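Local coordinates for protein-tyrosine-phosphatase (Vibrio vulnificus, PDB 7DHF) that probably hydrolyses phosphotyrosine in proteins, releasing inorganic phosphate and leaving free tyrosine, at residues V13-T21 with L47-A56; T21-L30 with Y135-A146. The protein carries 1 engineered substitution. All coordinates share one frame; numbering follows the deposited sequence. Where two conformers were deposited one is given.

Interaction 1. Residues V13-T21 with L47-A56; sequences VGNICRSPT and LIGKPADAMA. With PO4 (phosphate ion), chain E.
The phosphate-binding P-loop of the low-molecular-weight tyrosine phosphatases is held from outside by segment 47-56, with Ile-16 at the centre of the contact. Ile-16 O accepts from Asp-53 N at 2.8 Å, an almost straight bond (168°), and the CA of Ala-52 closes on Ile-16 O at 3.3 Å in a CH···O contact. A chi1 of 56° tucks CG1 of Ile-16 between its own N and C, and the side chain then crosses that of Leu-47 at about a right angle, Ile-16 CD1 lying 3.8 Å from Leu-47 CD1. That same leucine methyl also covers the Gly-14 backbone. At the other end, Cys-17 SG lies 3.7 Å from Asp-53 CB, while Asp-53 OD2 caps the next helix by accepting from Met-55 N. A water donates to both Thr-21 OG1 and Ala-56 O, bridging the segments.

Inside the loop sits a phosphate ion, gripped by backbone N-H groups from Val-13 to Ser-19, the one from Asn-15 weakly. Arg-18 meets it edge-on, Arg-18 NE to phosphate O2 at 2.8 Å and Arg-18 NH2 to phosphate O4 at 3.0 Å, and Ser-19 OG reaches phosphate O3 at 2.6 Å. With the Ile-16 carbonyl turned outward to Asp-53, the loop's N-H groups converge on the anion, a setting that would probably stabilise the negative charge of a bound phosphate group.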
loop_
_atom_site.group_PDB
_atom_site.type_symbol
_atom_site.label_atom_id
_atom_site.label_comp_id
_atom_site.label_asym_id
_atom_site.label_seq_id
_atom_site.Cartn_x
_atom_site.Cartn_y
_atom_site.Cartn_z
ATOM N N VAL A 13 -6.321 4.250 0.680
ATOM C CA VAL A 13 -7.231 5.396 0.635
ATOM C C VAL A 13 -6.486 6.726 0.803
ATOM O O VAL A 13 -6.562 7.600 -0.059
ATOM C CB VAL A 13 -8.379 5.246 1.656
ATOM C CG1 VAL A 13 -9.280 6.475 1.652
ATOM C CG2 VAL A 13 -9.183 3.992 1.355
ATOM N N GLY A 14 -5.784 6.898 1.920
ATOM C CA GLY A 14 -5.131 8.164 2.198
ATOM C C GLY A 14 -3.684 8.228 1.750
ATOM O O GLY A 14 -3.125 9.316 1.586
ATOM N N ASN A 15 -3.071 7.062 1.552
ATOM C CA ASN A 15 -1.651 6.962 1.213
ATOM C C ASN A 15 -0.770 7.601 2.288
ATOM O O ASN A 15 0.258 8.212 1.992
ATOM C CB ASN A 15 -1.362 7.520 -0.187
ATOM C CG ASN A 15 -0.007 7.080 -0.745
ATOM O OD1 ASN A 15 0.666 7.848 -1.434
ATOM N ND2 ASN A 15 0.388 5.843 -0.467
ATOM N N ILE A 16 -1.165 7.431 3.550
ATOM C CA ILE A 16 -0.351 7.880 4.679
ATOM C C ILE A 16 -0.077 6.793 5.707
ATOM O O ILE A 16 0.863 6.945 6.511
ATOM C CB ILE A 16 -0.952 9.131 5.366
ATOM C CG1 ILE A 16 -2.393 8.868 5.814
ATOM C CG2 ILE A 16 -0.865 10.340 4.442
ATOM C CD1 ILE A 16 -2.940 9.904 6.782
ATOM N N CYS A 17 -0.837 5.696 5.747
ATOM C CA CYS A 17 -0.640 4.665 6.761
ATOM C C CYS A 17 -0.287 3.313 6.142
ATOM O O CYS A 17 0.890 2.944 6.091
ATOM C CB CYS A 17 -1.883 4.544 7.651
ATOM S SG CYS A 17 -2.180 5.992 8.708
ATOM N N ARG A 18 -1.291 2.571 5.670
ATOM C CA ARG A 18 -1.053 1.204 5.207
ATOM C C ARG A 18 -0.258 1.183 3.910
ATOM O O ARG A 18 0.683 0.395 3.761
ATOM C CB ARG A 18 -2.379 0.482 4.985
ATOM C CG ARG A 18 -3.200 0.248 6.227
ATOM C CD ARG A 18 -4.628 -0.080 5.850
ATOM N NE ARG A 18 -5.267 1.062 5.202
ATOM C CZ ARG A 18 -6.504 1.056 4.722
ATOM N NH1 ARG A 18 -7.250 -0.037 4.809
ATOM N NH2 ARG A 18 -6.995 2.148 4.152
ATOM N N SER A 19 -0.646 2.006 2.941
ATOM C CA SER A 19 -0.054 1.858 1.618
ATOM C C SER A 19 1.411 2.293 1.584
ATOM O O SER A 19 2.217 1.615 0.936
ATOM C CB SER A 19 -0.909 2.511 0.523
ATOM O OG SER A 19 -1.241 3.851 0.811
ATOM N N PRO A 20 1.826 3.374 2.266
ATOM C CA PRO A 20 3.276 3.624 2.344
ATOM C C PRO A 20 4.020 2.545 3.108
ATOM O O PRO A 20 5.150 2.198 2.743
ATOM C CB PRO A 20 3.376 4.999 3.022
ATOM C CG PRO A 20 2.092 5.185 3.717
ATOM C CD PRO A 20 1.062 4.473 2.883
ATOM N N THR A 21 3.420 2.005 4.169
ATOM C CA THR A 21 4.060 0.915 4.899
ATOM C C THR A 21 4.242 -0.299 3.998
ATOM O O THR A 21 5.337 -0.866 3.913
ATOM C CB THR A 21 3.240 0.560 6.143
ATOM O OG1 THR A 21 3.172 1.695 7.018
ATOM C CG2 THR A 21 3.871 -0.607 6.897
ATOM N N LEU A 47 -4.570 15.259 1.609
ATOM C CA LEU A 47 -3.343 14.624 2.065
ATOM C C LEU A 47 -2.196 14.650 1.061
ATOM O O LEU A 47 -1.087 14.243 1.421
ATOM C CB LEU A 47 -3.619 13.170 2.477
ATOM C CG LEU A 47 -4.501 12.980 3.714
ATOM C CD1 LEU A 47 -4.841 11.513 3.905
ATOM C CD2 LEU A 47 -3.827 13.530 4.964
ATOM N N ILE A 48 -2.415 15.105 -0.176
ATOM C CA ILE A 48 -1.349 15.058 -1.173
ATOM C C ILE A 48 -0.124 15.797 -0.658
ATOM O O ILE A 48 -0.212 16.942 -0.194
ATOM C CB ILE A 48 -1.829 15.620 -2.519
ATOM C CG1 ILE A 48 -2.884 14.691 -3.128
ATOM C CG2 ILE A 48 -0.642 15.812 -3.478
ATOM C CD1 ILE A 48 -3.402 15.131 -4.486
ATOM N N GLY A 49 1.033 15.143 -0.751
ATOM C CA GLY A 49 2.282 15.699 -0.288
ATOM C C GLY A 49 2.616 15.388 1.153
ATOM O O GLY A 49 3.770 15.578 1.558
ATOM N N LYS A 50 1.655 14.910 1.935
ATOM C CA LYS A 50 1.897 14.679 3.346
ATOM C C LYS A 50 2.819 13.476 3.545
ATOM O O LYS A 50 2.810 12.533 2.748
ATOM C CB LYS A 50 0.579 14.435 4.075
ATOM C CG LYS A 50 -0.291 15.678 4.207
ATOM C CD LYS A 50 0.224 16.605 5.300
ATOM C CE LYS A 50 -0.603 17.877 5.416
ATOM N NZ LYS A 50 -0.427 18.773 4.243
ATOM N N PRO A 51 3.616 13.478 4.609
ATOM C CA PRO A 51 4.437 12.306 4.914
ATOM C C PRO A 51 3.577 11.175 5.448
ATOM O O PRO A 51 2.392 11.336 5.748
ATOM C CB PRO A 51 5.396 12.825 5.989
ATOM C CG PRO A 51 4.612 13.878 6.692
ATOM C CD PRO A 51 3.766 14.532 5.629
ATOM N N ALA A 52 4.192 10.005 5.560
ATOM C CA ALA A 52 3.524 8.907 6.235
ATOM C C ALA A 52 3.240 9.299 7.681
ATOM O O ALA A 52 3.967 10.089 8.290
ATOM C CB ALA A 52 4.390 7.649 6.192
ATOM N N ASP A 53 2.152 8.755 8.215
ATOM C CA ASP A 53 1.773 9.016 9.595
ATOM C C ASP A 53 2.936 8.700 10.528
ATOM O O ASP A 53 3.617 7.683 10.376
ATOM C CB ASP A 53 0.571 8.139 9.942
ATOM C CG ASP A 53 0.023 8.419 11.320
ATOM O OD1 ASP A 53 -1.020 9.100 11.417
ATOM O OD2 ASP A 53 0.631 7.948 12.303
ATOM N N ALA A 54 3.154 9.580 11.509
ATOM C CA ALA A 54 4.320 9.447 12.378
ATOM C C ALA A 54 4.351 8.095 13.079
ATOM O O ALA A 54 5.425 7.513 13.270
ATOM C CB ALA A 54 4.335 10.579 13.406
ATOM N N MET A 55 3.189 7.579 13.485
ATOM C CA MET A 55 3.179 6.295 14.173
ATOM C C MET A 55 3.440 5.147 13.205
ATOM O O MET A 55 4.050 4.142 13.588
ATOM C CB MET A 55 1.853 6.087 14.903
ATOM C CG MET A 55 1.873 4.921 15.885
ATOM S SD MET A 55 3.095 5.146 17.203
ATOM C CE MET A 55 2.287 6.389 18.208
ATOM N N ALA A 56 2.987 5.271 11.954
ATOM C CA ALA A 56 3.347 4.282 10.944
ATOM C C ALA A 56 4.854 4.264 10.715
ATOM O O ALA A 56 5.459 3.192 10.601
ATOM C CB ALA A 56 2.603 4.564 9.639
HETATM P P PO4 E . -3.849 4.392 3.895
HETATM O O1 PO4 E . -3.542 5.754 4.482
HETATM O O2 PO4 E . -3.783 3.377 5.012
HETATM O O3 PO4 E . -2.790 4.097 2.860
HETATM O O4 PO4 E . -5.232 4.416 3.286
HETATM O O HOH W 1 3.951 1.044 9.706
#

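Interaction 2. Residues T21-L30 with Y135-A146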
loop_
_atom_site.group_PDB
_atom_site.type_symbol
_atom_site.label_atom_id
_atom_site.label_comp_id
_atom_site.label_asym_id
_atom_site.label_seq_id
_atom_site.Cartn_x
_atom_site.Cartn_y
_atom_site.Cartn_z
ATOM N N THR A 21 3.420 2.005 4.169
ATOM C CA THR A 21 4.060 0.915 4.899
ATOM C C THR A 21 4.242 -0.299 3.998
ATOM O O THR A 21 5.337 -0.866 3.913
ATOM C CB THR A 21 3.240 0.560 6.143
ATOM O OG1 THR A 21 3.172 1.695 7.018
ATOM C CG2 THR A 21 3.871 -0.607 6.897
ATOM N N GLY A 22 3.176 -0.704 3.305
ATOM C CA GLY A 22 3.280 -1.833 2.396
ATOM C C GLY A 22 4.280 -1.595 1.282
ATOM O O GLY A 22 5.015 -2.505 0.892
ATOM N N GLU A 23 4.315 -0.371 0.749
ATOM C CA GLU A 23 5.318 -0.019 -0.253
ATOM C C GLU A 23 6.722 -0.331 0.246
ATOM O O GLU A 23 7.506 -0.999 -0.436
ATOM C CB GLU A 23 5.211 1.468 -0.604
ATOM C CG GLU A 23 6.330 1.985 -1.518
ATOM C CD GLU A 23 6.444 3.496 -1.529
ATOM O OE1 GLU A 23 5.399 4.177 -1.511
ATOM O OE2 GLU A 23 7.588 4.004 -1.549
ATOM N N ARG A 24 7.064 0.171 1.432
ATOM C CA ARG A 24 8.441 0.083 1.905
ATOM C C ARG A 24 8.778 -1.314 2.414
ATOM O O ARG A 24 9.907 -1.780 2.234
ATOM C CB ARG A 24 8.696 1.147 2.973
ATOM C CG ARG A 24 8.475 2.576 2.486
ATOM C CD ARG A 24 9.445 2.972 1.377
ATOM N NE ARG A 24 9.209 4.340 0.913
ATOM C CZ ARG A 24 9.710 5.431 1.490
ATOM N NH1 ARG A 24 10.489 5.333 2.560
ATOM N NH2 ARG A 24 9.427 6.626 0.995
ATOM N N VAL A 25 7.822 -1.998 3.044
ATOM C CA VAL A 25 8.051 -3.388 3.437
ATOM C C VAL A 25 8.317 -4.241 2.206
ATOM O O VAL A 25 9.282 -5.012 2.158
ATOM C CB VAL A 25 6.866 -3.923 4.263
ATOM C CG1 VAL A 25 7.003 -5.428 4.497
ATOM C CG2 VAL A 25 6.770 -3.190 5.593
ATOM N N LEU A 26 7.469 -4.104 1.183
ATOM C CA LEU A 26 7.649 -4.886 -0.033
ATOM C C LEU A 26 8.934 -4.497 -0.754
ATOM O O LEU A 26 9.633 -5.359 -1.299
ATOM C CB LEU A 26 6.433 -4.707 -0.940
ATOM C CG LEU A 26 6.224 -5.746 -2.040
ATOM C CD1 LEU A 26 6.025 -7.142 -1.459
ATOM C CD2 LEU A 26 5.033 -5.362 -2.904
ATOM N N GLN A 27 9.263 -3.203 -0.771
ATOM C CA GLN A 27 10.476 -2.765 -1.450
ATOM C C GLN A 27 11.709 -3.396 -0.818
ATOM O O GLN A 27 12.651 -3.779 -1.522
ATOM C CB GLN A 27 10.572 -1.240 -1.417
ATOM C CG GLN A 27 11.743 -0.671 -2.206
ATOM C CD GLN A 27 11.623 -0.945 -3.693
ATOM O OE1 GLN A 27 11.056 -0.145 -4.437
ATOM N NE2 GLN A 27 12.160 -2.079 -4.133
ATOM N N LYS A 28 11.722 -3.510 0.511
ATOM C CA LYS A 28 12.854 -4.132 1.191
ATOM C C LYS A 28 12.961 -5.610 0.839
ATOM O O LYS A 28 14.067 -6.140 0.688
ATOM C CB LYS A 28 12.714 -3.942 2.701
ATOM C CG LYS A 28 13.882 -4.474 3.505
ATOM C CD LYS A 28 13.672 -4.220 4.988
ATOM C CE LYS A 28 14.728 -4.903 5.833
ATOM N NZ LYS A 28 14.391 -4.836 7.283
ATOM N N LEU A 29 11.823 -6.291 0.694
ATOM C CA LEU A 29 11.826 -7.703 0.340
ATOM C C LEU A 29 12.093 -7.937 -1.138
ATOM O O LEU A 29 12.532 -9.031 -1.509
ATOM C CB LEU A 29 10.465 -8.323 0.665
ATOM C CG LEU A 29 10.080 -8.457 2.135
ATOM C CD1 LEU A 29 8.588 -8.710 2.271
ATOM C CD2 LEU A 29 10.865 -9.598 2.764
ATOM N N LEU A 30 11.849 -6.940 -1.985
ATOM C CA LEU A 30 11.962 -7.087 -3.434
ATOM C C LEU A 30 12.843 -5.977 -3.988
ATOM O O LEU A 30 12.371 -5.085 -4.702
ATOM C CB LEU A 30 10.576 -7.065 -4.077
ATOM C CG LEU A 30 9.691 -8.277 -3.774
ATOM C CD1 LEU A 30 8.281 -8.053 -4.285
ATOM C CD2 LEU A 30 10.274 -9.542 -4.387
ATOM N N TYR A 135 0.836 -3.289 10.786
ATOM C CA TYR A 135 2.169 -3.676 10.341
ATOM C C TYR A 135 2.316 -5.190 10.309
ATOM O O TYR A 135 2.901 -5.744 9.371
ATOM C CB TYR A 135 3.254 -3.053 11.224
ATOM C CG TYR A 135 4.624 -3.280 10.634
ATOM C CD1 TYR A 135 5.191 -2.345 9.782
ATOM C CD2 TYR A 135 5.324 -4.456 10.877
ATOM C CE1 TYR A 135 6.424 -2.556 9.209
ATOM C CE2 TYR A 135 6.562 -4.678 10.304
ATOM C CZ TYR A 135 7.107 -3.724 9.471
ATOM O OH TYR A 135 8.337 -3.931 8.892
ATOM N N GLN A 136 1.794 -5.876 11.327
ATOM C CA GLN A 136 1.895 -7.331 11.368
ATOM C C GLN A 136 1.265 -7.961 10.132
ATOM O O GLN A 136 1.872 -8.817 9.479
ATOM C CB GLN A 136 1.226 -7.861 12.636
ATOM C CG GLN A 136 1.310 -9.372 12.793
ATOM C CD GLN A 136 2.727 -9.853 13.023
ATOM O OE1 GLN A 136 3.540 -9.150 13.622
ATOM N NE2 GLN A 136 3.030 -11.055 12.550
ATOM N N LEU A 137 0.034 -7.559 9.805
ATOM C CA LEU A 137 -0.632 -8.113 8.631
ATOM C C LEU A 137 0.116 -7.750 7.357
ATOM O O LEU A 137 0.282 -8.590 6.466
ATOM C CB LEU A 137 -2.079 -7.628 8.562
ATOM C CG LEU A 137 -3.009 -8.096 9.683
ATOM C CD1 LEU A 137 -4.384 -7.467 9.522
ATOM C CD2 LEU A 137 -3.121 -9.614 9.725
ATOM N N ILE A 138 0.564 -6.499 7.243
ATOM C CA ILE A 138 1.306 -6.081 6.057
ATOM C C ILE A 138 2.579 -6.902 5.914
ATOM O O ILE A 138 2.923 -7.358 4.816
ATOM C CB ILE A 138 1.588 -4.567 6.117
ATOM C CG1 ILE A 138 0.282 -3.788 5.946
ATOM C CG2 ILE A 138 2.610 -4.156 5.059
ATOM C CD1 ILE A 138 0.398 -2.305 6.233
ATOM N N ASP A 139 3.288 -7.114 7.023
ATOM C CA ASP A 139 4.528 -7.883 6.996
ATOM C C ASP A 139 4.271 -9.317 6.541
ATOM O O ASP A 139 4.922 -9.815 5.615
ATOM C CB ASP A 139 5.154 -7.851 8.393
ATOM C CG ASP A 139 6.541 -8.456 8.436
ATOM O OD1 ASP A 139 7.160 -8.631 7.367
ATOM O OD2 ASP A 139 7.019 -8.740 9.556
ATOM N N GLU A 140 3.322 -9.999 7.184
ATOM C CA GLU A 140 3.000 -11.368 6.793
ATOM C C GLU A 140 2.570 -11.436 5.333
ATOM O O GLU A 140 2.995 -12.331 4.589
ATOM C CB GLU A 140 1.877 -11.903 7.681
ATOM C CG GLU A 140 2.258 -12.099 9.138
ATOM C CD GLU A 140 1.113 -12.659 9.963
ATOM O OE1 GLU A 140 0.261 -13.371 9.390
ATOM O OE2 GLU A 140 1.065 -12.386 11.183
ATOM N N ALA A 141 1.716 -10.503 4.909
ATOM C CA ALA A 141 1.212 -10.511 3.540
ATOM C C ALA A 141 2.326 -10.243 2.536
ATOM O O ALA A 141 2.379 -10.876 1.475
ATOM C CB ALA A 141 0.110 -9.462 3.405
ATOM N N ALA A 142 3.223 -9.308 2.855
ATOM C CA ALA A 142 4.301 -8.953 1.940
ATOM C C ALA A 142 5.310 -10.085 1.802
ATOM O O ALA A 142 5.813 -10.341 0.702
ATOM C CB ALA A 142 4.992 -7.680 2.425
ATOM N N GLN A 143 5.635 -10.760 2.909
ATOM C CA GLN A 143 6.536 -11.905 2.838
ATOM C C GLN A 143 6.040 -12.926 1.829
ATOM O O GLN A 143 6.828 -13.492 1.063
ATOM C CB GLN A 143 6.656 -12.569 4.209
ATOM C CG GLN A 143 7.441 -11.789 5.236
ATOM C CD GLN A 143 7.462 -12.492 6.574
ATOM O OE1 GLN A 143 7.469 -13.723 6.639
ATOM N NE2 GLN A 143 7.471 -11.718 7.652
ATOM N N ALA A 144 4.731 -13.179 1.821
ATOM C CA ALA A 144 4.173 -14.168 0.909
ATOM C C ALA A 144 4.246 -13.690 -0.536
ATOM O O ALA A 144 4.600 -14.465 -1.432
ATOM C CB ALA A 144 2.733 -14.482 1.308
ATOM N N TRP A 145 3.922 -12.419 -0.784
ATOM C CA TRP A 145 4.024 -11.885 -2.138
ATOM C C TRP A 145 5.457 -11.942 -2.647
ATOM O O TRP A 145 5.696 -12.231 -3.825
ATOM C CB TRP A 145 3.517 -10.441 -2.178
ATOM C CG TRP A 145 2.050 -10.324 -2.429
ATOM C CD1 TRP A 145 1.106 -9.835 -1.573
ATOM C CD2 TRP A 145 1.353 -10.706 -3.619
ATOM N NE1 TRP A 145 -0.135 -9.889 -2.158
ATOM C CE2 TRP A 145 -0.011 -10.420 -3.415
ATOM C CE3 TRP A 145 1.750 -11.264 -4.839
ATOM C CZ2 TRP A 145 -0.979 -10.672 -4.383
ATOM C CZ3 TRP A 145 0.787 -11.514 -5.798
ATOM C CH2 TRP A 145 -0.561 -11.219 -5.565
ATOM N N ALA A 146 6.428 -11.666 -1.773
ATOM C CA ALA A 146 7.821 -11.601 -2.201
ATOM C C ALA A 146 8.306 -12.924 -2.779
ATOM O O ALA A 146 9.192 -12.935 -3.638
ATOM C CB ALA A 146 8.708 -11.176 -1.031
#
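Val-25 is the knob here, set in a hole formed by Tyr-135, Ile-138, Asp-139 and Ala-142, and its two methyls divide the work. Val-25 CG1, anti to the backbone N (chi1 172°), reaches Ala-142 CB at 3.7 Å; Val-25 CG2 goes to the tyrosine, 3.7 Å from Tyr-135 CE1 and close to OH as well. This methyl and Thr-21 CG2 both approach the ring obliquely, Thr-21 CG2 coming to 3.6 Å from Tyr-135 CD1. The Ile-138 side chain crosses that of Thr-21 at about a right angle, with Ile-138 CD1 3.9 Å from Thr-21 CG2, while Ile-138 CG2 packs 3.6 Å from Gly-22 CA.

Further along, small residues face large ones. Leu-29 lays CD1 over Ala-142, 3.7 Å from Ala-142 CB. Ala-146 CB then meets Leu-29 CB at 3.8 Å, with Leu-30 CD2 alongside. No hydrogen bond crosses the contact; it is held by apolar packing.

The axes of 21-29 and 135-146 approach to 9.4 Å with a signed crossing angle of -40°. Leu-30, just past the first helix, meets Ile-8 of strand 7-12 and Trp-145 of the second meets Leu-87 of strand 85-88, which sets the pair against the parallel sheet of the low-molecular-weight phosphatase fold.

How the interactions relate
Helix 18-29 joins the two contacts. Its N-terminal end belongs to the phosphate-binding loop of interaction 1, and from Thr-21 on, residues on one face of it pack against helix 128-146 in interaction 2. The centres are 15 Å apart, yet the contacts meet directly: Thr-21 serves both, and Arg-18 O lies 3.7 Å from Ile-138 CD1. The Ile-138 side chain is also about 4 Å from that of Arg-18, a predicted active-site residue, so the helix pair packs behind the phosphate-binding arginine. The predicted proton donor Asp-122 is about 4 Å from Cys-17 between side chains, on the interaction 1 side. Ala-12, an engineered residue at the predicted nucleophile position, immediately precedes segment 13-21.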